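Local atomic coordinates of multicopper oxidase (Uncultured bacterium, PDB entry 4E9X), a protein that probably couples the oxidation of organic substrates to the reduction of dioxygen to water, using a mononuclear copper site and a copper cluster. Residues A[8-12]-A[49-54]; A[23-27]-A[153-157]. The contacts are given in a common frame with arbitrary orientation. Residues are numbered along the deposited sequence.

Interaction 1: A[8-12]-A[49-54]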
ATOM      1  N   MET A   8       1.351 -31.123 -14.944  1.00 15.24           N
ATOM      2  CA  MET A   8       1.511 -29.764 -15.442  0.50 15.77           C
ATOM      3  C   MET A   8       2.837 -29.662 -16.186  1.00 14.68           C
ATOM      4  O   MET A   8       3.765 -30.417 -15.869  1.00 21.08           O
ATOM      5  CB  MET A   8       1.429 -28.745 -14.306  0.50 17.72           C
ATOM      6  CG  MET A   8       1.452 -27.274 -14.740  0.50 20.52           C
ATOM      7  SD  MET A   8       1.313 -26.217 -13.247  0.50 27.06           S
ATOM      8  CE  MET A   8       0.503 -27.492 -12.264  0.50 13.08           C
ATOM      9  N   THR A   9       2.933 -28.809 -17.179  1.00 12.61           N
ATOM     10  CA  THR A   9       4.216 -28.563 -17.848  1.00 12.06           C
ATOM     11  C   THR A   9       4.524 -27.055 -17.694  1.00 12.19           C
ATOM     12  O   THR A   9       3.676 -26.262 -17.237  1.00 13.95           O
ATOM     13  CB  THR A   9       4.254 -28.878 -19.336  1.00 13.26           C
ATOM     14  OG1 THR A   9       3.342 -27.991 -20.026  1.00 13.15           O
ATOM     15  CG2 THR A   9       3.808 -30.339 -19.559  1.00 15.77           C
ATOM     16  N   ILE A  10       5.755 -26.731 -18.021  1.00 11.90           N
ATOM     17  CA  ILE A  10       6.257 -25.382 -18.043  1.00 11.37           C
ATOM     18  C   ILE A  10       6.763 -25.149 -19.469  1.00 11.51           C
ATOM     19  O   ILE A  10       7.595 -25.976 -19.887  1.00 12.84           O
ATOM     20  CB  ILE A  10       7.340 -25.060 -17.008  1.00 11.14           C
ATOM     21  CG1 ILE A  10       7.020 -25.617 -15.624  1.00 12.29           C
ATOM     22  CG2 ILE A  10       7.537 -23.550 -16.905  1.00 11.86           C
ATOM     23  CD1 ILE A  10       8.140 -25.395 -14.611  1.00 13.85           C
ATOM     24  N   GLU A  11       6.305 -24.137 -20.169  1.00 11.92           N
ATOM     25  CA  GLU A  11       6.544 -23.972 -21.604  1.00 11.09           C
ATOM     26  C   GLU A  11       7.078 -22.590 -21.922  1.00 11.02           C
ATOM     27  O   GLU A  11       6.678 -21.617 -21.264  1.00 12.29           O
ATOM     28  CB  GLU A  11       5.229 -24.166 -22.405  1.00 12.49           C
ATOM     29  CG  GLU A  11       4.576 -25.519 -22.110  1.00 12.92           C
ATOM     30  CD  GLU A  11       5.280 -26.743 -22.653  1.00 14.67           C
ATOM     31  OE1 GLU A  11       6.188 -26.634 -23.504  1.00 15.62           O
ATOM     32  OE2 GLU A  11       4.922 -27.892 -22.197  1.00 16.54           O
ATOM     33  N   GLU A  12       7.928 -22.478 -22.954  1.00 12.11           N
ATOM     34  CA  GLU A  12       8.317 -21.185 -23.472  1.00 11.39           C
ATOM     35  C   GLU A  12       7.319 -20.815 -24.566  1.00 11.46           C
ATOM     36  O   GLU A  12       7.248 -21.460 -25.602  1.00 12.61           O
ATOM     37  CB  GLU A  12       9.739 -21.234 -24.067  1.00 13.47           C
ATOM     38  CG  GLU A  12      10.753 -21.481 -22.967  1.00 14.47           C
ATOM     39  CD  GLU A  12      12.195 -21.521 -23.393  1.00 17.47           C
ATOM     40  OE1 GLU A  12      12.515 -21.341 -24.595  1.00 18.88           O
ATOM     41  OE2 GLU A  12      13.047 -21.693 -22.490  1.00 17.24           O
ATOM     42  N   VAL A  49       5.189 -32.133 -12.290  1.00 13.91           N
ATOM     43  CA  VAL A  49       5.599 -30.986 -13.082  1.00 15.40           C
ATOM     44  C   VAL A  49       6.743 -31.377 -14.039  1.00 15.33           C
ATOM     45  O   VAL A  49       7.758 -31.897 -13.542  1.00 18.41           O
ATOM     46  CB  VAL A  49       6.077 -29.856 -12.152  1.00 16.97           C
ATOM     47  CG1 VAL A  49       6.513 -28.670 -12.991  1.00 18.82           C
ATOM     48  CG2 VAL A  49       5.030 -29.451 -11.124  1.00 18.56           C
ATOM     49  N   THR A  50       6.594 -31.110 -15.325  1.00 15.21           N
ATOM     50  CA  THR A  50       7.699 -31.257 -16.282  1.00 14.68           C
ATOM     51  C   THR A  50       8.135 -29.909 -16.843  1.00 14.64           C
ATOM     52  O   THR A  50       7.337 -29.130 -17.353  1.00 15.08           O
ATOM     53  CB  THR A  50       7.302 -32.185 -17.426  1.00 17.81           C
ATOM     54  OG1 THR A  50       7.060 -33.463 -16.791  1.00 22.77           O
ATOM     55  CG2 THR A  50       8.426 -32.340 -18.436  1.00 18.80           C
ATOM     56  N   ASN A  51       9.424 -29.665 -16.708  1.00 13.55           N
ATOM     57  CA  ASN A  51       9.981 -28.390 -17.176  1.00 13.44           C
ATOM     58  C   ASN A  51      10.411 -28.497 -18.640  1.00 14.38           C
ATOM     59  O   ASN A  51      11.497 -29.046 -18.916  1.00 16.12           O
ATOM     60  CB  ASN A  51      11.192 -28.057 -16.279  1.00 15.07           C
ATOM     61  CG  ASN A  51      11.851 -26.739 -16.646  1.00 13.58           C
ATOM     62  OD1 ASN A  51      11.398 -26.094 -17.610  1.00 14.83           O
ATOM     63  ND2 ASN A  51      12.849 -26.343 -15.883  1.00 14.34           N
ATOM     64  N   ASN A  52       9.629 -27.977 -19.583  1.00 14.77           N
ATOM     65  CA  ASN A  52       9.945 -27.956 -20.990  1.00 14.06           C
ATOM     66  C   ASN A  52      10.572 -26.645 -21.408  1.00 14.07           C
ATOM     67  O   ASN A  52      10.456 -26.291 -22.584  1.00 17.37           O
ATOM     68  CB  ASN A  52       8.743 -28.301 -21.865  1.00 14.64           C
ATOM     69  CG  ASN A  52       8.292 -29.750 -21.648  1.00 16.45           C
ATOM     70  OD1 ASN A  52       9.112 -30.615 -21.475  1.00 19.74           O
ATOM     71  ND2 ASN A  52       6.981 -29.977 -21.608  1.00 19.97           N
ATOM     72  N   THR A  53      11.249 -25.993 -20.495  1.00 14.47           N
ATOM     73  CA  THR A  53      11.922 -24.722 -20.843  1.00 15.13           C
ATOM     74  C   THR A  53      13.434 -24.910 -20.699  1.00 14.16           C
ATOM     75  O   THR A  53      13.882 -25.994 -20.319  1.00 16.98           O
ATOM     76  CB  THR A  53      11.487 -23.525 -19.980  1.00 13.79           C
ATOM     77  OG1 THR A  53      12.185 -23.614 -18.703  1.00 13.85           O
ATOM     78  CG2 THR A  53      10.011 -23.570 -19.696  1.00 13.46           C
ATOM     79  N   SER A  54      14.182 -23.873 -21.028  1.00 15.30           N
ATOM     80  CA  SER A  54      15.636 -23.868 -21.006  1.00 16.70           C
ATOM     81  C   SER A  54      16.215 -23.454 -19.662  1.00 15.79           C
ATOM     82  O   SER A  54      17.437 -23.441 -19.591  1.00 19.15           O
ATOM     83  CB  SER A  54      16.188 -22.879 -22.066  1.00 20.65           C
ATOM     84  OG  SER A  54      15.576 -21.570 -21.843  1.00 25.62           O
TER
HETATM   85  O   HOH W   1       3.865 -33.251 -16.549  1.00 30.75           O
HETATM   86  O   HOH W   2       8.413 -25.118 -24.178  1.00 13.29           O
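Two parallel strands of a cupredoxin domain run side by side here, and I10, E12 and T53 have the largest areas covered by the other segment. M8, T9 and I10 pair with V49, T50 and N51, the strand axes 4.7 Å apart at 20°. T50 N donates to M8 O (3.0 Å), I10 N to T50 O (3.0 Å) and N52 N to I10 O (2.9 Å). I10 lies on the inner face with M8 and V49; its CD1 meets V49 CG1 at 4.0 Å and its CG2 meets T53 CG2 at 3.7 Å. N51 OD1 accepts from T53 N at 2.9 Å, an Asx turn. T53 OG1 also bonds to H57, a ligand of the nearby mononuclear copper, so this loop adjoins the metal site. On the other face, N52 ND2 reaches E11 OE2 at 3.0 Å. The E12 carboxylate then clasps the departing loop: its OE2 accepts from S54 N at 2.9 Å and from S54 OG at 2.6 Å.

Interaction 2: A[23-27]-A[153-157]; sequences YKVFG and DKYGE
Y155 OH donates a short hydrogen bond of 2.6 Å to V25 O, and at the other end of the contact K24 NZ forms a salt bridge of 3.1 Å with D153 OD1. The segment 23-27 is a strand of a cupredoxin sheet, whereas 153-157 is a loop of the following domain, with K154 to E157 in a type II turn; G156, at phi/psi 99/-6, holds its left-handed position. The backbones come nearest at K24 and D153, with CA atoms 5.6 Å apart. K24 and Y155 both point toward the opposite segment, each with chi1 in m, and K24 runs through t, t at chi2 and chi3, with chi4 near -9°, to bring NZ to the aspartate. The Y155 ring is sandwiched. Over one face K24 CB makes a CH-pi contact, 4.0 Å from the ring centroid; over the opposite face F26, also m, forms an offset stack, with centroids 4.1 Å apart and planes at 13°. The nearest atoms of this stack are F26 CZ and Y155 CD1, at 3.3 Å. F26 also meets the rings of the copper ligands H57 and H112. One tyrosine thus joins the domains by both chemistries, its hydroxyl bound to a strand carbonyl and its ring stacked on F26, which itself adjoins the mononuclear copper site.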
ATOM      1  N   TYR A  23       5.055 -10.774 -25.480  1.00 11.05           N
ATOM      2  CA  TYR A  23       5.948 -10.941 -24.337  1.00 10.81           C
ATOM      3  C   TYR A  23       6.340 -12.405 -24.210  1.00 11.59           C
ATOM      4  O   TYR A  23       5.469 -13.279 -24.206  1.00 12.08           O
ATOM      5  CB  TYR A  23       5.234 -10.427 -23.075  1.00 12.27           C
ATOM      6  CG  TYR A  23       6.184  -9.774 -22.085  1.00 11.10           C
ATOM      7  CD1 TYR A  23       6.307  -8.378 -22.083  1.00 11.84           C
ATOM      8  CD2 TYR A  23       6.944 -10.472 -21.162  1.00 11.40           C
ATOM      9  CE1 TYR A  23       7.141  -7.681 -21.235  1.00 11.20           C
ATOM     10  CE2 TYR A  23       7.802  -9.795 -20.292  1.00 11.30           C
ATOM     11  CZ  TYR A  23       7.898  -8.431 -20.331  1.00 11.43           C
ATOM     12  OH  TYR A  23       8.736  -7.774 -19.428  1.00 11.65           O
ATOM     13  N   LYS A  24       7.624 -12.707 -24.110  1.00 11.69           N
ATOM     14  CA  LYS A  24       8.114 -14.062 -23.856  1.00 11.76           C
ATOM     15  C   LYS A  24       7.914 -14.403 -22.391  1.00 10.87           C
ATOM     16  O   LYS A  24       8.345 -13.670 -21.493  1.00 12.13           O
ATOM     17  CB  LYS A  24       9.590 -14.204 -24.221  1.00 14.17           C
ATOM     18  CG  LYS A  24       9.877 -14.125 -25.721  1.00 17.93           C
ATOM     19  CD  LYS A  24      11.263 -14.692 -25.967  1.00 26.93           C
ATOM     20  CE  LYS A  24      11.595 -15.012 -27.397  1.00 34.00           C
ATOM     21  NZ  LYS A  24      10.627 -14.996 -28.483  1.00 50.66           N
ATOM     22  N   VAL A  25       7.246 -15.514 -22.137  1.00 10.86           N
ATOM     23  CA  VAL A  25       6.870 -15.912 -20.806  1.00 10.09           C
ATOM     24  C   VAL A  25       7.213 -17.387 -20.595  1.00 10.52           C
ATOM     25  O   VAL A  25       7.492 -18.122 -21.546  1.00 11.14           O
ATOM     26  CB  VAL A  25       5.378 -15.678 -20.497  1.00 10.26           C
ATOM     27  CG1 VAL A  25       5.112 -14.128 -20.547  1.00 12.84           C
ATOM     28  CG2 VAL A  25       4.455 -16.456 -21.408  1.00 11.18           C
ATOM     29  N   PHE A  26       7.211 -17.844 -19.356  1.00 10.18           N
ATOM     30  CA  PHE A  26       7.309 -19.246 -19.008  1.00 10.49           C
ATOM     31  C   PHE A  26       5.937 -19.690 -18.492  1.00 10.06           C
ATOM     32  O   PHE A  26       5.654 -19.623 -17.313  1.00 13.19           O
ATOM     33  CB  PHE A  26       8.387 -19.465 -17.948  1.00 11.56           C
ATOM     34  CG  PHE A  26       9.806 -19.151 -18.397  1.00 11.54           C
ATOM     35  CD1 PHE A  26      10.393 -19.791 -19.479  1.00 13.07           C
ATOM     36  CD2 PHE A  26      10.538 -18.199 -17.691  1.00 13.52           C
ATOM     37  CE1 PHE A  26      11.711 -19.523 -19.854  1.00 14.04           C
ATOM     38  CE2 PHE A  26      11.853 -17.924 -18.064  1.00 12.36           C
ATOM     39  CZ  PHE A  26      12.421 -18.610 -19.132  1.00 13.50           C
ATOM     40  N   GLY A  27       5.078 -20.106 -19.411  1.00 10.27           N
ATOM     41  CA  GLY A  27       3.678 -20.341 -19.026  1.00 10.90           C
ATOM     42  C   GLY A  27       3.484 -21.752 -18.549  1.00 10.25           C
ATOM     43  O   GLY A  27       3.851 -22.737 -19.211  1.00 11.93           O
ATOM     44  N   ASP A 153      11.481  -9.539 -24.989  1.00 17.87           N
ATOM     45  CA  ASP A 153      11.920 -10.552 -25.976  1.00 23.22           C
ATOM     46  C   ASP A 153      13.129 -11.330 -25.472  1.00 27.46           C
ATOM     47  O   ASP A 153      13.793 -11.988 -26.300  1.00 42.74           O
ATOM     48  CB  ASP A 153      12.314  -9.975 -27.332  1.00 33.27           C
ATOM     49  CG  ASP A 153      12.379 -10.960 -28.498  1.00 40.54           C
ATOM     50  OD1 ASP A 153      11.858 -12.103 -28.429  1.00 48.05           O
ATOM     51  OD2 ASP A 153      12.986 -10.605 -29.562  1.00 52.55           O
ATOM     52  N   LYS A 154      13.477 -11.235 -24.175  1.00 28.34           N
ATOM     53  CA  LYS A 154      14.743 -11.848 -23.749  1.00 36.51           C
ATOM     54  C   LYS A 154      14.669 -12.321 -22.317  1.00 30.75           C
ATOM     55  O   LYS A 154      14.762 -11.630 -21.313  1.00 32.59           O
ATOM     56  CB  LYS A 154      15.887 -10.837 -23.954  1.00 40.43           C
ATOM     57  CG  LYS A 154      15.670  -9.585 -23.093  1.00 44.39           C
ATOM     58  CD  LYS A 154      15.699  -8.314 -23.919  1.00 50.40           C
ATOM     59  CE  LYS A 154      16.982  -7.547 -23.593  1.00 53.17           C
ATOM     60  NZ  LYS A 154      17.635  -6.936 -24.802  1.00 61.07           N
ATOM     61  N   TYR A 155      14.491 -13.622 -22.249  1.00 21.96           N
ATOM     62  CA  TYR A 155      14.571 -14.292 -20.976  1.00 18.10           C
ATOM     63  C   TYR A 155      15.918 -14.034 -20.303  1.00 20.02           C
ATOM     64  O   TYR A 155      16.976 -13.863 -20.967  1.00 22.66           O
ATOM     65  CB  TYR A 155      14.420 -15.790 -21.263  1.00 19.73           C
ATOM     66  CG  TYR A 155      13.086 -16.325 -21.733  1.00 16.11           C
ATOM     67  CD1 TYR A 155      11.890 -16.031 -21.112  1.00 15.86           C
ATOM     68  CD2 TYR A 155      13.011 -17.173 -22.850  1.00 16.71           C
ATOM     69  CE1 TYR A 155      10.742 -16.572 -21.618  1.00 16.32           C
ATOM     70  CE2 TYR A 155      11.873 -17.717 -23.366  1.00 16.06           C
ATOM     71  CZ  TYR A 155      10.696 -17.410 -22.720  1.00 16.34           C
ATOM     72  OH  TYR A 155       9.505 -17.924 -23.198  1.00 15.45           O
ATOM     73  N   GLY A 156      15.922 -14.028 -18.962  1.00 18.01           N
ATOM     74  CA  GLY A 156      17.134 -13.802 -18.221  1.00 19.24           C
ATOM     75  C   GLY A 156      17.363 -12.412 -17.702  1.00 17.32           C
ATOM     76  O   GLY A 156      18.338 -12.212 -16.952  1.00 22.97           O
ATOM     77  N   GLU A 157      16.495 -11.470 -18.057  1.00 17.14           N
ATOM     78  CA  GLU A 157      16.604 -10.068 -17.666  1.00 20.93           C
ATOM     79  C   GLU A 157      15.247  -9.601 -17.137  1.00 17.92           C
ATOM     80  O   GLU A 157      14.241 -10.205 -17.478  1.00 15.85           O
ATOM     81  CB  GLU A 157      16.971  -9.192 -18.849  1.00 26.71           C
ATOM     82  CG  GLU A 157      18.268  -9.500 -19.571  1.00 28.19           C
ATOM     83  CD  GLU A 157      18.683  -8.354 -20.504  1.00 33.18           C
ATOM     84  OE1 GLU A 157      18.010  -7.294 -20.589  1.00 52.32           O
ATOM     85  OE2 GLU A 157      19.721  -8.474 -21.172  1.00 57.40           O
TER

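Overall arrangement
From the N terminus the chain passes 8-12, turns back into the antiparallel strand 21-28 holding 23-27, then reaches 49-54, where interaction 1 closes a loop of 36 residues. The rest of the first cupredoxin domain follows before 153-157, in the second, closes the much longer loop of interaction 2. The segments alternate, so the contacts cross rather than nest. Strands 3-18 and 21-28 are neighbours in one sheet and bring the two together, their centres 13 Å apart: E11 O probably accepts a hydrogen bond from G27 N, T53 CG2 packs on F26, and E12 touches both F26 and Y155. Interaction 1 pairs strands within a domain; interaction 2 fastens the next domain's loop to that sheet.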